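NAD(P)H-flavin oxidoreductase (PDB 3GBH) binds flavin mononucleotide and, as a member of the nitroreductase family, probably uses it to pass electrons from NAD(P)H to an acceptor. Local coordinates at residues B[31-34]-B[35-39]; B[57-61]-B[62-66]; B[116-119]-B[120-123]. All coordinates share one frame; numbering follows the deposited sequence. Where two conformers were deposited one is given.

Contact 1 (B[31-34]-B[35-39]); sequences PREE and MDEII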
loop_
_atom_site.group_PDB
_atom_site.type_symbol
_atom_site.label_atom_id
_atom_site.label_comp_id
_atom_site.label_asym_id
_atom_site.label_seq_id
_atom_site.Cartn_x
_atom_site.Cartn_y
_atom_site.Cartn_z
ATOM N N PRO B 31 -33.448 -20.971 1.263
ATOM C CA PRO B 31 -33.756 -21.819 2.428
ATOM C C PRO B 31 -33.686 -21.033 3.730
ATOM O O PRO B 31 -32.914 -20.087 3.822
ATOM C CB PRO B 31 -32.669 -22.910 2.376
ATOM C CG PRO B 31 -32.058 -22.809 1.001
ATOM C CD PRO B 31 -32.221 -21.397 0.573
ATOM N N ARG B 32 -34.483 -21.397 4.733
ATOM C CA ARG B 32 -34.451 -20.639 6.009
ATOM C C ARG B 32 -33.109 -20.573 6.690
ATOM O O ARG B 32 -32.765 -19.532 7.202
ATOM C CB ARG B 32 -35.488 -21.115 7.019
ATOM C CG ARG B 32 -36.816 -20.513 6.700
ATOM C CD ARG B 32 -37.828 -20.543 7.820
ATOM N NE ARG B 32 -39.154 -20.199 7.304
ATOM C CZ ARG B 32 -40.236 -20.126 8.058
ATOM N NH1 ARG B 32 -40.173 -20.407 9.356
ATOM N NH2 ARG B 32 -41.391 -19.795 7.505
ATOM N N GLU B 33 -32.356 -21.667 6.651
ATOM C CA GLU B 33 -31.027 -21.750 7.287
ATOM C C GLU B 33 -30.157 -20.651 6.718
ATOM O O GLU B 33 -29.452 -19.951 7.430
ATOM C CB GLU B 33 -30.393 -23.155 7.058
ATOM C CG GLU B 33 -29.197 -23.536 7.989
ATOM C CD GLU B 33 -28.615 -24.972 7.717
ATOM O OE1 GLU B 33 -29.316 -25.817 7.088
ATOM O OE2 GLU B 33 -27.458 -25.256 8.154
ATOM N N GLU B 34 -30.257 -20.459 5.413
ATOM C CA GLU B 34 -29.473 -19.473 4.745
ATOM C C GLU B 34 -29.942 -18.037 5.045
ATOM O O GLU B 34 -29.121 -17.176 5.346
ATOM C CB GLU B 34 -29.529 -19.759 3.262
ATOM C CG GLU B 34 -28.615 -18.920 2.508
ATOM C CD GLU B 34 -27.360 -19.594 2.085
ATOM O OE1 GLU B 34 -26.852 -20.511 2.772
ATOM O OE2 GLU B 34 -26.862 -19.166 1.043
HETATM N N MSE B 35 -31.249 -17.768 4.963
HETATM C CA MSE B 35 -31.758 -16.441 5.349
HETATM C C MSE B 35 -31.365 -16.076 6.787
HETATM O O MSE B 35 -31.047 -14.916 7.093
HETATM C CB MSE B 35 -33.286 -16.422 5.239
HETATM C CG MSE B 35 -33.893 -15.038 5.495
HETATM SE SE MSE B 35 -33.427 -13.782 4.084
HETATM C CE MSE B 35 -34.630 -14.420 2.714
ATOM N N ASP B 36 -31.441 -17.059 7.678
ATOM C CA ASP B 36 -31.048 -16.853 9.066
ATOM C C ASP B 36 -29.541 -16.562 9.233
ATOM O O ASP B 36 -29.173 -15.743 10.054
ATOM C CB ASP B 36 -31.483 -18.033 9.928
ATOM C CG ASP B 36 -32.964 -17.970 10.292
ATOM O OD1 ASP B 36 -33.638 -16.994 9.898
ATOM O OD2 ASP B 36 -33.441 -18.906 10.947
ATOM N N GLU B 37 -28.687 -17.229 8.451
ATOM C CA GLU B 37 -27.252 -16.916 8.431
ATOM C C GLU B 37 -27.014 -15.487 7.993
ATOM O O GLU B 37 -26.272 -14.736 8.633
ATOM C CB GLU B 37 -26.482 -17.838 7.480
ATOM C CG GLU B 37 -26.297 -19.229 7.955
ATOM C CD GLU B 37 -25.577 -20.118 6.904
ATOM O OE1 GLU B 37 -24.918 -19.539 6.003
ATOM O OE2 GLU B 37 -25.666 -21.370 6.976
ATOM N N ILE B 38 -27.672 -15.097 6.904
ATOM C CA ILE B 38 -27.621 -13.727 6.421
ATOM C C ILE B 38 -28.047 -12.714 7.480
ATOM O O ILE B 38 -27.357 -11.737 7.720
ATOM C CB ILE B 38 -28.468 -13.571 5.133
ATOM C CG1 ILE B 38 -27.822 -14.367 3.979
ATOM C CG2 ILE B 38 -28.650 -12.107 4.783
ATOM C CD1 ILE B 38 -28.749 -14.535 2.733
ATOM N N ILE B 39 -29.176 -12.938 8.131
ATOM C CA ILE B 39 -29.648 -11.994 9.157
ATOM C C ILE B 39 -28.754 -12.009 10.406
ATOM O O ILE B 39 -28.478 -10.970 11.008
ATOM C CB ILE B 39 -31.115 -12.272 9.512
ATOM C CG1 ILE B 39 -31.999 -11.955 8.290
ATOM C CG2 ILE B 39 -31.570 -11.420 10.732
ATOM C CD1 ILE B 39 -33.422 -12.532 8.406
#
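Backbone bonding between P31-E34 and M35-I39 is the regular pattern of an opening helix. M35 N donates to P31 O at 3.1 Å, and D36 N donates to R32 O at 2.8 Å with a nearly straight N-H...O angle of 164°. E37 N reaches E33 O, and I38 N reaches E34 O at 3.0 Å. P31 occupies the N-cap position, so its carbonyl receives the first full-turn bond of helix 32-42.

Acidic side chains make the second group. E34 and E37 lie one turn apart and cross obliquely, the nearest oxygens being E34 OE1 and E37 OE1 at 3.9 Å, with the carboxylate planes turned 44° apart. With CG anti to the backbone N (chi1 -172°) and a bend at chi2, E34 brings OE1 beside the carboxylate that ends the extended chain of E37. Such a pair of like charges would be costly alone, but R7 forms a salt bridge with E34 OE1 and H157 ND1 is hydrogen-bonded to E34 OE2, which probably eases the repulsion on this buried residue.

In the nitroreductase fold of this family the active unit is typically a dimer, and helix 32-42 here meets the second subunit: D36 OD1 pairs with R210 of that subunit, while R32 makes a cation-pi contact with its F212.

Side-chain carbons also lie on the carbonyls of the preceding turn. I38 CG1 comes within 3.4 Å of E34 O, laying the isoleucine branch against the carbonyl that its own N-H uses. D36 CB lies 3.4 Å from R32 O in a similar way, two residues earlier and on another flank of the helix.

Contact 2 (B[57-61]-B[62-66]); sequences AVVQS and DEMKE
At S61 the chain leaves strand 54-59 and turns directly into helix 62-68, with K65 N donating to S61 O at 3.0 Å and an N-H...O angle of 168° to close the first helical turn. The junction is a classic serine N-cap. S61 OG accepts from M64 N at 2.9 Å, taking up an amide that has no preceding helical carbonyl to bind in a full-turn bond. A chi1 of 74° sets OG between the backbone N and the carbonyl carbon of S61, and from there it faces the amide three residues on. The hydroxyl is also hydrogen-bonded to L213 O of the second subunit, so the cap is tied to the interface, where A57 and V58 pair with a parallel strand of that subunit and extend the sheet.

Behind the cap, V59 points toward the helix and fills the angle between strand and first turn. Its CG1, anti to the backbone N, rests on M64 CG at 3.6 Å, the two side chains crossing at about a right angle; V59 CG2 touches the same methylene more loosely. M64, a selenomethionine, then bends at chi2 and chi3 so that its selenium end leads away from the strand.

K65 flanks V59 with its aliphatic part: K65 CG lies 4.0 Å from V59 CG1. Its chain runs extended back along the strand end, where NZ is held by L79 O and S82 O. A water lies 2.9 Å from Q60 O and takes a weak bond from K65 NZ at 3.4 Å.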
loop_
_atom_site.group_PDB
_atom_site.type_symbol
_atom_site.label_atom_id
_atom_site.label_comp_id
_atom_site.label_asym_id
_atom_site.label_seq_id
_atom_site.Cartn_x
_atom_site.Cartn_y
_atom_site.Cartn_z
ATOM N N ALA B 57 -39.428 -7.794 8.852
ATOM C CA ALA B 57 -40.534 -8.597 8.323
ATOM C C ALA B 57 -40.047 -9.225 7.014
ATOM O O ALA B 57 -39.801 -8.509 6.042
ATOM C CB ALA B 57 -41.799 -7.725 8.088
ATOM N N VAL B 58 -39.867 -10.551 7.007
ATOM C CA VAL B 58 -39.378 -11.265 5.827
ATOM C C VAL B 58 -40.632 -11.735 5.092
ATOM O O VAL B 58 -41.205 -12.795 5.419
ATOM C CB VAL B 58 -38.494 -12.459 6.229
ATOM C CG1 VAL B 58 -37.949 -13.168 5.000
ATOM C CG2 VAL B 58 -37.349 -12.016 7.209
ATOM N N VAL B 59 -41.093 -10.920 4.138
ATOM C CA VAL B 59 -42.298 -11.233 3.391
ATOM C C VAL B 59 -41.989 -12.219 2.274
ATOM O O VAL B 59 -41.422 -11.860 1.261
ATOM C CB VAL B 59 -42.963 -9.965 2.811
ATOM C CG1 VAL B 59 -44.236 -10.338 2.038
ATOM C CG2 VAL B 59 -43.263 -8.985 3.945
ATOM N N GLN B 60 -42.409 -13.461 2.468
ATOM C CA GLN B 60 -42.128 -14.537 1.521
ATOM C C GLN B 60 -43.390 -15.248 1.008
ATOM O O GLN B 60 -43.381 -15.743 -0.107
ATOM C CB GLN B 60 -41.179 -15.546 2.163
ATOM C CG GLN B 60 -41.746 -16.121 3.464
ATOM C CD GLN B 60 -40.943 -17.296 4.043
ATOM O OE1 GLN B 60 -41.491 -18.090 4.818
ATOM N NE2 GLN B 60 -39.634 -17.362 3.727
ATOM N N SER B 61 -44.467 -15.288 1.795
ATOM C CA SER B 61 -45.679 -16.035 1.417
ATOM C C SER B 61 -46.422 -15.360 0.276
ATOM O O SER B 61 -46.388 -14.144 0.164
ATOM C CB SER B 61 -46.634 -16.191 2.605
ATOM O OG SER B 61 -47.269 -14.966 2.884
ATOM N N ASP B 62 -47.088 -16.148 -0.560
ATOM C CA ASP B 62 -47.909 -15.600 -1.647
ATOM C C ASP B 62 -48.975 -14.696 -1.035
ATOM O O ASP B 62 -49.272 -13.619 -1.541
ATOM C CB ASP B 62 -48.624 -16.702 -2.414
ATOM C CG ASP B 62 -47.715 -17.510 -3.336
ATOM O OD1 ASP B 62 -46.556 -17.126 -3.590
ATOM O OD2 ASP B 62 -48.214 -18.534 -3.844
ATOM N N GLU B 63 -49.558 -15.172 0.060
ATOM C CA GLU B 63 -50.607 -14.443 0.766
ATOM C C GLU B 63 -50.162 -13.023 1.212
ATOM O O GLU B 63 -50.854 -12.049 0.901
ATOM C CB GLU B 63 -51.063 -15.298 1.944
ATOM C CG GLU B 63 -52.278 -14.836 2.659
ATOM C CD GLU B 63 -52.453 -15.566 3.995
ATOM O OE1 GLU B 63 -52.359 -16.817 4.013
ATOM O OE2 GLU B 63 -52.688 -14.889 5.022
HETATM N N MSE B 64 -49.009 -12.894 1.890
HETATM C CA MSE B 64 -48.542 -11.576 2.369
HETATM C C MSE B 64 -48.023 -10.672 1.230
HETATM O O MSE B 64 -48.207 -9.464 1.252
HETATM C CB MSE B 64 -47.451 -11.721 3.437
HETATM C CG MSE B 64 -47.130 -10.405 4.222
HETATM SE SE MSE B 64 -48.709 -9.570 5.098
HETATM C CE MSE B 64 -48.857 -10.667 6.704
ATOM N N LYS B 65 -47.403 -11.272 0.224
ATOM C CA LYS B 65 -47.048 -10.537 -0.982
ATOM C C LYS B 65 -48.277 -9.912 -1.630
ATOM O O LYS B 65 -48.258 -8.747 -2.033
ATOM C CB LYS B 65 -46.353 -11.468 -1.971
ATOM C CG LYS B 65 -44.902 -11.748 -1.606
ATOM C CD LYS B 65 -44.207 -12.457 -2.738
ATOM C CE LYS B 65 -42.693 -12.395 -2.633
ATOM N NZ LYS B 65 -42.151 -12.800 -3.928
ATOM N N GLU B 66 -49.350 -10.686 -1.740
ATOM C CA GLU B 66 -50.579 -10.159 -2.287
ATOM C C GLU B 66 -51.136 -9.018 -1.442
ATOM O O GLU B 66 -51.634 -8.022 -1.988
ATOM C CB GLU B 66 -51.627 -11.253 -2.388
ATOM C CG GLU B 66 -52.935 -10.786 -2.984
ATOM C CD GLU B 66 -52.801 -10.239 -4.387
ATOM O OE1 GLU B 66 -51.941 -10.733 -5.144
ATOM O OE2 GLU B 66 -53.590 -9.328 -4.733
HETATM O O HOH W 1 -41.318 -15.545 -2.191
#

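Contact 3 (B[116-119]-B[120-123]); sequences KAQL and LDWI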
loop_
_atom_site.group_PDB
_atom_site.type_symbol
_atom_site.label_atom_id
_atom_site.label_comp_id
_atom_site.label_asym_id
_atom_site.label_seq_id
_atom_site.Cartn_x
_atom_site.Cartn_y
_atom_site.Cartn_z
ATOM N N LYS B 116 -23.456 -2.911 34.406
ATOM C CA LYS B 116 -24.708 -2.885 33.657
ATOM C C LYS B 116 -25.677 -1.859 34.300
ATOM O O LYS B 116 -26.267 -1.075 33.595
ATOM C CB LYS B 116 -25.363 -4.248 33.558
ATOM C CG LYS B 116 -26.812 -4.155 33.121
ATOM C CD LYS B 116 -27.547 -5.469 33.168
ATOM C CE LYS B 116 -28.226 -5.654 34.455
ATOM N NZ LYS B 116 -29.623 -5.269 34.611
ATOM N N ALA B 117 -25.818 -1.894 35.616
ATOM C CA ALA B 117 -26.742 -1.006 36.340
ATOM C C ALA B 117 -26.358 0.460 36.125
ATOM O O ALA B 117 -27.226 1.308 35.895
ATOM C CB ALA B 117 -26.780 -1.351 37.814
ATOM N N GLN B 118 -25.055 0.742 36.153
ATOM C CA GLN B 118 -24.567 2.105 35.977
ATOM C C GLN B 118 -24.862 2.586 34.577
ATOM O O GLN B 118 -25.241 3.726 34.396
ATOM C CB GLN B 118 -23.054 2.214 36.277
ATOM C CG GLN B 118 -22.639 1.973 37.722
ATOM C CD GLN B 118 -23.314 2.916 38.716
ATOM O OE1 GLN B 118 -23.706 4.020 38.375
ATOM N NE2 GLN B 118 -23.475 2.463 39.936
ATOM N N LEU B 119 -24.685 1.719 33.583
ATOM C CA LEU B 119 -24.949 2.079 32.197
ATOM C C LEU B 119 -26.445 2.359 31.977
ATOM O O LEU B 119 -26.831 3.393 31.401
ATOM C CB LEU B 119 -24.499 0.969 31.242
ATOM C CG LEU B 119 -23.005 0.765 31.023
ATOM C CD1 LEU B 119 -22.815 -0.545 30.262
ATOM C CD2 LEU B 119 -22.408 1.955 30.246
ATOM N N LEU B 120 -27.286 1.435 32.429
ATOM C CA LEU B 120 -28.728 1.595 32.222
ATOM C C LEU B 120 -29.282 2.783 33.013
ATOM O O LEU B 120 -30.250 3.389 32.576
ATOM C CB LEU B 120 -29.494 0.313 32.564
ATOM C CG LEU B 120 -29.226 -0.877 31.615
ATOM C CD1 LEU B 120 -30.025 -2.068 32.074
ATOM C CD2 LEU B 120 -29.525 -0.545 30.163
ATOM N N ASP B 121 -28.680 3.108 34.162
ATOM C CA ASP B 121 -29.085 4.272 34.970
ATOM C C ASP B 121 -29.071 5.571 34.154
ATOM O O ASP B 121 -29.876 6.452 34.388
ATOM C CB ASP B 121 -28.178 4.448 36.202
ATOM C CG ASP B 121 -28.567 3.560 37.378
ATOM O OD1 ASP B 121 -29.607 2.866 37.320
ATOM O OD2 ASP B 121 -27.828 3.590 38.391
ATOM N N TRP B 122 -28.147 5.711 33.201
ATOM C CA TRP B 122 -28.188 6.918 32.334
ATOM C C TRP B 122 -28.829 6.644 30.991
ATOM O O TRP B 122 -29.546 7.504 30.465
ATOM C CB TRP B 122 -26.830 7.640 32.149
ATOM C CG TRP B 122 -25.778 6.904 31.385
ATOM C CD1 TRP B 122 -24.776 6.145 31.913
ATOM C CD2 TRP B 122 -25.602 6.871 29.960
ATOM N NE1 TRP B 122 -23.992 5.624 30.908
ATOM C CE2 TRP B 122 -24.473 6.052 29.699
ATOM C CE3 TRP B 122 -26.285 7.443 28.879
ATOM C CZ2 TRP B 122 -24.021 5.796 28.416
ATOM C CZ3 TRP B 122 -25.835 7.179 27.603
ATOM C CH2 TRP B 122 -24.710 6.362 27.381
ATOM N N ILE B 123 -28.595 5.456 30.432
ATOM C CA ILE B 123 -29.141 5.141 29.115
ATOM C C ILE B 123 -30.681 5.218 29.101
ATOM O O ILE B 123 -31.259 5.837 28.207
ATOM C CB ILE B 123 -28.666 3.752 28.625
ATOM C CG1 ILE B 123 -27.171 3.817 28.296
ATOM C CG2 ILE B 123 -29.444 3.299 27.346
ATOM C CD1 ILE B 123 -26.520 2.443 28.161
HETATM O O HOH W 2 -25.746 5.453 38.910
#
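W122 carries the uncommon helical torsion of chi1 67°, with CG between the backbone N and the carbonyl carbon, and this folds the indole back over L119 O of the preceding turn. The oxygen sits 3.5 Å above the ring plane, offset toward the rim, and I123 CG1 lies over the same face. L119 has CG anti to the carbonyl carbon instead; it runs side by side with W122, pointing the same way, and its CD2 ends 4.1 Å from W122 NE1.

L119 O is thus a shared acceptor. I123 N meets it at 2.9 Å in a nearly straight helical bond, while W122 N reaches it at 3.2 Å from above the carbonyl plane, 58° out of it, with a bent N-H...O angle of 137°. I123 CG1 also lies 3.2 Å from L119 O. The apolar contact of the pair is separate, I123 CD1 lying 4.0 Å from L119 CB.

Elsewhere on helix 113-128, L120 N donates to K116 O, and L120 CD1 touches K116 CG at 4.0 Å. The lysine chain bends at chi3 and chi4, and its NZ forms salt bridges with E99 and E113. K116 and I123 both touch Y102 of helix 98-107, which places this turn against its neighbour in the nitroreductase fold.

On the exposed flank, the side chains of Q118 and D121 cross; a water bridge between them is doubtful, since it involves one of two D121 conformers.

The chemistry implies a two-sided helix turn: on one side leucine, isoleucine and the lysine stem pack against neighbouring elements, and on the other the polar ends of Q118 and D121 lie near each other, while the indole laid over L119 O would probably shield that carbonyl from solvent.

Overall arrangement
The three contacts are all local and partly buried, yet they differ with their surroundings. Contacts 1 and 2 are neighbours in the fold, their centres 16 Å apart: I39 and M35 of helix 32-42 pack on V58 of strand 54-59, and R32 probably hydrogen-bonds to Q60. Both also meet the second subunit, contact 1 through charge and aromatic partners, contact 2 through a shared sheet and a capping hydroxyl. Contact 3 stands apart, about 34 Å from contact 1 and 39 Å from contact 2 between centres. Farthest from the chain's centre, it touches no other chain of the assembly and relies on packing against helix 98-107 and an indole over a backbone carbonyl.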